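Local coordinates for protein LpxE (Aquifex aeolicus, PDB 6EBU) that probably removes the 1-phosphate group of lipid A as a membrane-embedded phosphatase of the PAP2 superfamily, at residues A[45-48]-A[49-53]; A[70-73]-A[74-78]; A[137-140]-A[141-144]. The protein carries 1 engineered substitution. All blocks are in the same frame, centred on the assembly; numbering follows the deposited sequence.

Contact 1 (A[45-48]-A[49-53])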
loop_
_atom_site.group_PDB
_atom_site.type_symbol
_atom_site.label_atom_id
_atom_site.label_comp_id
_atom_site.label_asym_id
_atom_site.label_seq_id
_atom_site.Cartn_x
_atom_site.Cartn_y
_atom_site.Cartn_z
ATOM N N VAL A 45 10.474 1.317 7.153
ATOM C CA VAL A 45 10.991 2.586 6.649
ATOM C C VAL A 45 10.515 3.776 7.467
ATOM O O VAL A 45 11.034 4.887 7.279
ATOM C CB VAL A 45 10.601 2.809 5.174
ATOM C CG1 VAL A 45 11.006 1.611 4.332
ATOM C CG2 VAL A 45 9.109 3.077 5.051
ATOM N N LEU A 46 9.560 3.581 8.380
ATOM C CA LEU A 46 8.962 4.708 9.093
ATOM C C LEU A 46 9.975 5.398 9.998
ATOM O O LEU A 46 10.155 6.620 9.925
ATOM C CB LEU A 46 7.752 4.235 9.899
ATOM C CG LEU A 46 6.507 3.906 9.076
ATOM C CD1 LEU A 46 5.303 3.666 9.974
ATOM C CD2 LEU A 46 6.231 5.027 8.089
ATOM N N PHE A 47 10.638 4.633 10.866
ATOM C CA PHE A 47 11.647 5.218 11.746
ATOM C C PHE A 47 12.781 5.873 10.966
ATOM O O PHE A 47 13.129 7.025 11.280
ATOM C CB PHE A 47 12.155 4.147 12.720
ATOM C CG PHE A 47 12.758 4.695 13.985
ATOM C CD1 PHE A 47 12.888 6.062 14.183
ATOM C CD2 PHE A 47 13.189 3.837 14.982
ATOM C CE1 PHE A 47 13.444 6.557 15.347
ATOM C CE2 PHE A 47 13.744 4.327 16.146
ATOM C CZ PHE A 47 13.870 5.689 16.330
ATOM N N PRO A 48 13.393 5.231 9.959
ATOM C CA PRO A 48 14.388 5.961 9.152
ATOM C C PRO A 48 13.836 7.218 8.501
ATOM O O PRO A 48 14.529 8.241 8.456
ATOM C CB PRO A 48 14.816 4.920 8.108
ATOM C CG PRO A 48 14.580 3.613 8.770
ATOM C CD PRO A 48 13.338 3.804 9.587
ATOM N N LEU A 49 12.599 7.171 8.003
ATOM C CA LEU A 49 12.026 8.328 7.323
ATOM C C LEU A 49 11.763 9.472 8.295
ATOM O O LEU A 49 12.072 10.632 8.002
ATOM C CB LEU A 49 10.736 7.926 6.606
ATOM C CG LEU A 49 9.852 9.064 6.094
ATOM C CD1 LEU A 49 10.551 9.814 4.970
ATOM C CD2 LEU A 49 8.509 8.529 5.627
ATOM N N LEU A 50 11.183 9.164 9.457
ATOM C CA LEU A 50 10.846 10.212 10.414
ATOM C C LEU A 50 12.092 10.937 10.906
ATOM O O LEU A 50 12.069 12.156 11.114
ATOM C CB LEU A 50 10.067 9.621 11.588
ATOM C CG LEU A 50 8.577 9.376 11.336
ATOM C CD1 LEU A 50 7.977 8.516 12.438
ATOM C CD2 LEU A 50 7.830 10.697 11.219
ATOM N N ILE A 51 13.194 10.207 11.087
ATOM C CA ILE A 51 14.430 10.839 11.537
ATOM C C ILE A 51 14.932 11.826 10.492
ATOM O O ILE A 51 15.337 12.948 10.818
ATOM C CB ILE A 51 15.488 9.771 11.870
ATOM C CG1 ILE A 51 15.061 8.969 13.101
ATOM C CG2 ILE A 51 16.851 10.413 12.092
ATOM C CD1 ILE A 51 14.734 9.820 14.306
ATOM N N PHE A 52 14.899 11.433 9.217
ATOM C CA PHE A 52 15.320 12.355 8.167
ATOM C C PHE A 52 14.356 13.527 8.030
ATOM O O PHE A 52 14.783 14.642 7.706
ATOM C CB PHE A 52 15.462 11.613 6.837
ATOM C CG PHE A 52 16.814 10.987 6.640
ATOM C CD1 PHE A 52 17.164 9.834 7.322
ATOM C CD2 PHE A 52 17.739 11.552 5.776
ATOM C CE1 PHE A 52 18.407 9.256 7.148
ATOM C CE2 PHE A 52 18.985 10.978 5.596
ATOM C CZ PHE A 52 19.319 9.829 6.284
ATOM N N LEU A 53 13.062 13.305 8.275
ATOM C CA LEU A 53 12.116 14.417 8.263
ATOM C C LEU A 53 12.404 15.390 9.398
ATOM O O LEU A 53 12.374 16.608 9.202
ATOM C CB LEU A 53 10.682 13.897 8.357
ATOM C CG LEU A 53 10.085 13.286 7.091
ATOM C CD1 LEU A 53 8.631 12.931 7.323
ATOM C CD2 LEU A 53 10.228 14.235 5.911
#

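Contact 2 (A[70-73]-A[74-78])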
loop_
_atom_site.group_PDB
_atom_site.type_symbol
_atom_site.label_atom_id
_atom_site.label_comp_id
_atom_site.label_asym_id
_atom_site.label_seq_id
_atom_site.Cartn_x
_atom_site.Cartn_y
_atom_site.Cartn_z
ATOM N N LEU A 70 -3.733 7.396 11.824
ATOM C CA LEU A 70 -5.090 7.292 11.295
ATOM C C LEU A 70 -5.228 6.092 10.365
ATOM O O LEU A 70 -6.131 5.264 10.534
ATOM C CB LEU A 70 -5.471 8.583 10.566
ATOM C CG LEU A 70 -5.731 9.834 11.406
ATOM C CD1 LEU A 70 -5.949 11.046 10.509
ATOM C CD2 LEU A 70 -6.920 9.626 12.331
ATOM N N GLU A 71 -4.337 5.979 9.373
ATOM C CA GLU A 71 -4.466 4.893 8.405
ATOM C C GLU A 71 -4.227 3.537 9.059
ATOM O O GLU A 71 -4.911 2.561 8.731
ATOM C CB GLU A 71 -3.514 5.107 7.223
ATOM C CG GLU A 71 -2.031 5.075 7.564
ATOM C CD GLU A 71 -1.407 3.706 7.356
ATOM O OE1 GLU A 71 -2.113 2.786 6.890
ATOM O OE2 GLU A 71 -0.208 3.546 7.669
ATOM N N THR A 72 -3.281 3.457 9.998
ATOM C CA THR A 72 -2.994 2.183 10.652
ATOM C C THR A 72 -4.207 1.679 11.422
ATOM O O THR A 72 -4.589 0.509 11.307
ATOM C CB THR A 72 -1.794 2.324 11.590
ATOM O OG1 THR A 72 -0.620 2.626 10.825
ATOM C CG2 THR A 72 -1.573 1.035 12.370
ATOM N N VAL A 73 -4.827 2.554 12.216
ATOM C CA VAL A 73 -6.020 2.168 12.964
ATOM C C VAL A 73 -7.124 1.735 12.008
ATOM O O VAL A 73 -7.757 0.687 12.189
ATOM C CB VAL A 73 -6.476 3.324 13.873
ATOM C CG1 VAL A 73 -7.902 3.101 14.345
ATOM C CG2 VAL A 73 -5.532 3.470 15.057
ATOM N N LEU A 74 -7.357 2.530 10.963
ATOM C CA LEU A 74 -8.411 2.214 10.008
ATOM C C LEU A 74 -8.122 0.923 9.250
ATOM O O LEU A 74 -9.050 0.167 8.943
ATOM C CB LEU A 74 -8.594 3.382 9.039
ATOM C CG LEU A 74 -9.690 3.274 7.980
ATOM C CD1 LEU A 74 -10.992 2.789 8.595
ATOM C CD2 LEU A 74 -9.885 4.615 7.288
ATOM N N VAL A 75 -6.851 0.642 8.956
ATOM C CA VAL A 75 -6.517 -0.538 8.163
ATOM C C VAL A 75 -6.667 -1.808 8.995
ATOM O O VAL A 75 -7.238 -2.806 8.535
ATOM C CB VAL A 75 -5.102 -0.405 7.572
ATOM C CG1 VAL A 75 -4.551 -1.769 7.183
ATOM C CG2 VAL A 75 -5.122 0.522 6.367
ATOM N N ILE A 76 -6.157 -1.799 10.230
ATOM C CA ILE A 76 -6.266 -2.994 11.063
ATOM C C ILE A 76 -7.716 -3.242 11.463
ATOM O O ILE A 76 -8.124 -4.393 11.657
ATOM C CB ILE A 76 -5.348 -2.893 12.297
ATOM C CG1 ILE A 76 -5.748 -1.707 13.179
ATOM C CG2 ILE A 76 -3.888 -2.783 11.874
ATOM C CD1 ILE A 76 -4.827 -1.482 14.363
ATOM N N SER A 77 -8.519 -2.181 11.578
ATOM C CA SER A 77 -9.935 -2.349 11.897
ATOM C C SER A 77 -10.662 -3.073 10.772
ATOM O O SER A 77 -11.392 -4.042 11.010
ATOM C CB SER A 77 -10.579 -0.986 12.161
ATOM O OG SER A 77 -10.046 -0.381 13.327
ATOM N N LEU A 78 -10.476 -2.611 9.535
ATOM C CA LEU A 78 -11.103 -3.276 8.400
ATOM C C LEU A 78 -10.537 -4.676 8.200
ATOM O O LEU A 78 -11.267 -5.595 7.809
ATOM C CB LEU A 78 -10.926 -2.433 7.138
ATOM C CG LEU A 78 -11.503 -1.020 7.213
ATOM C CD1 LEU A 78 -10.873 -0.131 6.156
ATOM C CD2 LEU A 78 -13.016 -1.048 7.062
#

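Contact 3 (A[137-140]-A[141-144]). With BOG (octyl beta-D-glucopyranoside), chain D; BOG (octyl beta-D-glucopyranoside), chain F; SO4 (sulfate ion), chain B.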
loop_
_atom_site.group_PDB
_atom_site.type_symbol
_atom_site.label_atom_id
_atom_site.label_comp_id
_atom_site.label_asym_id
_atom_site.label_seq_id
_atom_site.Cartn_x
_atom_site.Cartn_y
_atom_site.Cartn_z
ATOM N N PHE A 137 2.405 4.048 -6.146
ATOM C CA PHE A 137 1.784 3.201 -7.160
ATOM C C PHE A 137 2.499 1.862 -7.269
ATOM O O PHE A 137 1.853 0.812 -7.375
ATOM C CB PHE A 137 1.775 3.917 -8.512
ATOM C CG PHE A 137 1.561 2.996 -9.680
ATOM C CD1 PHE A 137 0.284 2.601 -10.042
ATOM C CD2 PHE A 137 2.638 2.519 -10.413
ATOM C CE1 PHE A 137 0.081 1.747 -11.114
ATOM C CE2 PHE A 137 2.443 1.666 -11.484
ATOM C CZ PHE A 137 1.162 1.279 -11.835
ATOM N N LEU A 138 3.834 1.879 -7.247
ATOM C CA LEU A 138 4.592 0.639 -7.382
ATOM C C LEU A 138 4.375 -0.289 -6.195
ATOM O O LEU A 138 4.369 -1.512 -6.364
ATOM C CB LEU A 138 6.081 0.949 -7.553
ATOM C CG LEU A 138 6.492 1.504 -8.919
ATOM C CD1 LEU A 138 7.974 1.843 -8.942
ATOM C CD2 LEU A 138 6.145 0.521 -10.029
ATOM N N ILE A 139 4.199 0.265 -4.992
ATOM C CA ILE A 139 3.865 -0.568 -3.840
ATOM C C ILE A 139 2.523 -1.252 -4.061
ATOM O O ILE A 139 2.389 -2.469 -3.882
ATOM C CB ILE A 139 3.863 0.269 -2.547
ATOM C CG1 ILE A 139 5.286 0.695 -2.185
ATOM C CG2 ILE A 139 3.249 -0.524 -1.404
ATOM C CD1 ILE A 139 6.210 -0.466 -1.920
ATOM N N GLY A 140 1.511 -0.480 -4.464
ATOM C CA GLY A 140 0.217 -1.071 -4.764
ATOM C C GLY A 140 0.300 -2.125 -5.851
ATOM O O GLY A 140 -0.299 -3.198 -5.736
ATOM N N TYR A 141 1.053 -1.839 -6.917
ATOM C CA TYR A 141 1.250 -2.836 -7.964
ATOM C C TYR A 141 2.037 -4.031 -7.443
ATOM O O TYR A 141 1.783 -5.174 -7.841
ATOM C CB TYR A 141 1.959 -2.205 -9.166
ATOM C CG TYR A 141 1.897 -3.038 -10.430
ATOM C CD1 TYR A 141 2.716 -4.150 -10.595
ATOM C CD2 TYR A 141 1.021 -2.713 -11.459
ATOM C CE1 TYR A 141 2.661 -4.915 -11.742
ATOM C CE2 TYR A 141 0.961 -3.474 -12.614
ATOM C CZ TYR A 141 1.785 -4.573 -12.750
ATOM O OH TYR A 141 1.735 -5.335 -13.893
ATOM N N GLU A 142 2.995 -3.787 -6.546
ATOM C CA GLU A 142 3.815 -4.877 -6.026
ATOM C C GLU A 142 2.976 -5.881 -5.242
ATOM O O GLU A 142 3.197 -7.093 -5.340
ATOM C CB GLU A 142 4.939 -4.312 -5.156
ATOM C CG GLU A 142 5.708 -5.348 -4.366
ATOM C CD GLU A 142 5.402 -5.274 -2.886
ATOM O OE1 GLU A 142 4.935 -6.284 -2.319
ATOM O OE2 GLU A 142 5.617 -4.198 -2.293
ATOM N N ARG A 143 2.001 -5.397 -4.469
ATOM C CA ARG A 143 1.172 -6.304 -3.677
ATOM C C ARG A 143 0.389 -7.259 -4.571
ATOM O O ARG A 143 0.250 -8.445 -4.253
ATOM C CB ARG A 143 0.221 -5.506 -2.781
ATOM C CG ARG A 143 0.906 -4.501 -1.863
ATOM C CD ARG A 143 2.117 -5.110 -1.181
ATOM N NE ARG A 143 1.758 -5.833 0.035
ATOM C CZ ARG A 143 2.512 -6.769 0.599
ATOM N NH1 ARG A 143 3.672 -7.105 0.053
ATOM N NH2 ARG A 143 2.103 -7.372 1.708
ATOM N N ILE A 144 -0.125 -6.762 -5.697
ATOM C CA ILE A 144 -0.860 -7.624 -6.618
ATOM C C ILE A 144 0.096 -8.555 -7.350
ATOM O O ILE A 144 -0.182 -9.749 -7.510
ATOM C CB ILE A 144 -1.688 -6.775 -7.598
ATOM C CG1 ILE A 144 -2.482 -5.710 -6.840
ATOM C CG2 ILE A 144 -2.625 -7.658 -8.413
ATOM C CD1 ILE A 144 -3.226 -4.762 -7.739
HETATM O O1 BOG D . -6.791 5.328 -6.315
HETATM C "C1'" BOG D . -5.528 5.062 -6.924
HETATM C "C2'" BOG D . -5.168 3.572 -6.734
HETATM C "C3'" BOG D . -3.702 3.310 -7.205
HETATM C "C4'" BOG D . -3.321 1.838 -6.887
HETATM C "C5'" BOG D . -2.194 1.375 -7.832
HETATM C "C6'" BOG D . -2.299 -0.147 -8.054
HETATM C "C7'" BOG D . -2.335 -0.440 -9.552
HETATM C "C8'" BOG D . -2.093 -1.931 -9.791
HETATM O O1 BOG F . 2.798 -6.945 6.450
HETATM C "C1'" BOG F . 3.566 -5.939 5.792
HETATM C "C2'" BOG F . 4.986 -6.480 5.515
HETATM C "C3'" BOG F . 5.576 -5.786 4.248
HETATM C "C4'" BOG F . 6.130 -6.854 3.266
HETATM C "C5'" BOG F . 5.155 -8.051 3.184
HETATM C "C6'" BOG F . 5.860 -9.252 2.520
HETATM C "C7'" BOG F . 6.753 -9.964 3.533
HETATM C "C8'" BOG F . 5.886 -10.611 4.615
HETATM S S SO4 B . -0.527 -5.898 4.002
HETATM O O1 SO4 B . -0.036 -5.503 2.683
HETATM O O2 SO4 B . -0.223 -7.305 4.237
HETATM O O3 SO4 B . -1.972 -5.694 4.048
HETATM O O4 SO4 B . 0.116 -5.082 5.028
#

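Contact 1 (A[45-48]-A[49-53])
Helix 46-56, in a predicted transmembrane span, brings Phe47 and Ile51 side by side on one flank, one turn apart and pointing the same way. The two meet through CE1 of the Phe47 ring and the terminal methyl CD1 of Ile51, 3.7 Å apart, with the methyl set obliquely to the ring. With its CG anti to the backbone N (chi1 -157°), beside its own carbonyl carbon, the Phe47 ring stands out from the helix with its CD1-CE1 side against Ile51. The Ile51 branch leans back: CG1 stands beside the backbone N (chi1 -68°) and comes to 3.3 Å from Phe47 O. Beneath this pair runs the i to i+4 bonding of an alpha helix. Leu49 N gives to Val45 O at 2.9 Å, Leu50 N to Leu46 O at 2.8 Å in a nearly straight bond (164°), and Ile51 N to Phe47 O at 3.2 Å. The next step, Phe52 N to Pro48 O, is stretched and weak; the same carbonyl oxygen also meets the edge of the Phe52 ring, 3.3 Å from CD1. Pro48, with no N-H, donates no backbone bond of its own. The helix is two-sided. Phe47, Pro48, Ile51 and Phe52 make up its exposed flank, whereas Leu49 and Leu50 turn to helix 61-82, where they touch Leu64 and Ile65. Val45 and Leu46 pack on Met112 of helix 108-121, and Leu49 also reaches Leu120 of that helix.

Contact 2 (A[70-73]-A[74-78])
Leu70 opens two turns of helix 61-82 by accepting, through its carbonyl O, the N-H of Leu74 at 3.0 Å. At Glu71 the backbone O takes a shorter bond, 2.7 Å from Val75 N, and the side chain packs along the same turn. Its CG sits between the backbone N and the carbonyl carbon (chi1 64°), and a further bend at chi2 lays the chain alongside Val75, so that OE1 stops 3.8 Å from the methyl CG2. A buried carboxylate thus has an apolar methyl as a near neighbour one turn on. Thr72 O receives Ile76 N in an almost straight bond (173°), with Val75 N as a second and weak donor. Ile76 CG1 lies 3.1 Å from Thr72 O, while the Thr72 hydroxyl OG1 is hydrogen-bonded to the carbonyl O of Ile68, a turn earlier. Val73 O ends the walk with two donors from one residue: Ser77 N at 3.0 Å and Ser77 OG at 2.8 Å. They come from opposite faces of the carbonyl plane, OG standing 36° out of it. In this way, a common habit of serine in membrane helices, Ser77 places its hydroxyl proton on a carbonyl of its own helix although it lies on an exposed flank. Two neighbouring helices cover other sides: Glu71 packs on Ala111, Met112 and Thr115 of helix 108-121 and Val75 on Ala111, while Leu70 rests on Cys164 and Ile167, and Leu74 and Leu78 on Ile160, of helix 151-170.

Contact 3 (A[137-140]-A[141-144])
Arg143 and Ile139, joined by a backbone bond of 3.0 Å from Arg143 N to Ile139 O, lie near the end of helix 126-145, where Arg143 reaches the bound sulfate, in what is probably the phosphate site of the PAP2 fold. The guanidinium serves two strong partners, with a long, weak ion pair from NE to Asp109 besides. On the sulfate side, NE gives to sulfate O1 at 3.2 Å and NH2 to the same O1 at 3.0 Å, while a weak bond links NH2 to sulfate O2. O1 lies near the guanidinium plane, at its edge. The other terminal nitrogen, NH1, forms a salt bridge with Glu142 OE1 at 2.8 Å, using the syn lone pair of that oxygen in a bond of 161°, with OE1 practically in the guanidinium plane. Bends at chi2 (-45°) and chi3 (-85°) carry the arginine across to both anions, and gripping it from two edges should restrict its rotation. With a leucine here, sulfate O1 would probably lose the two donors that Arg143 supplies, and the buried Glu142 carboxylate its charged mate. Lys79, Arg86, His149 and the N-H of Gly108 also bond the sulfate, an arrangement consistent with the phosphate-binding signature of PAP2 enzymes; the ion probably came from the crystallisation liquor. Farther back, the helix satisfies its own carbonyls: Phe137 O accepts Tyr141 N at 2.8 Å, in the carbonyl plane, and Leu138 O accepts Glu142 N. Phe137 and Tyr141 lie side by side, CZ of the first 4.0 Å from CD2 of the second, with Tyr141 CB over a face of the Phe137 ring. The octyl chain of one detergent molecule runs beside both rings, its last carbon C8' 3.6 Å from Tyr141 CD2.

In the fold
All three contacts are one-turn neighbourhoods within single helices, yet their chemistry follows their depth. Contact 1 lies at the surface, its centre about 17 Å from the centre of the chain, and is wholly apolar in its side chains. Contact 2, at about 12 Å, is partly buried and mixes aliphatic groups with a carboxylate and two hydroxyls. Contact 3, at about 7 Å, is buried and carries a salt bridge and a bound anion. None touches another directly. Contacts 1 and 2, on helices consecutive in the chain, both pack on helix 108-121, sharing Met112, while contacts 2 and 3 both have side chains resting on helix 151-170.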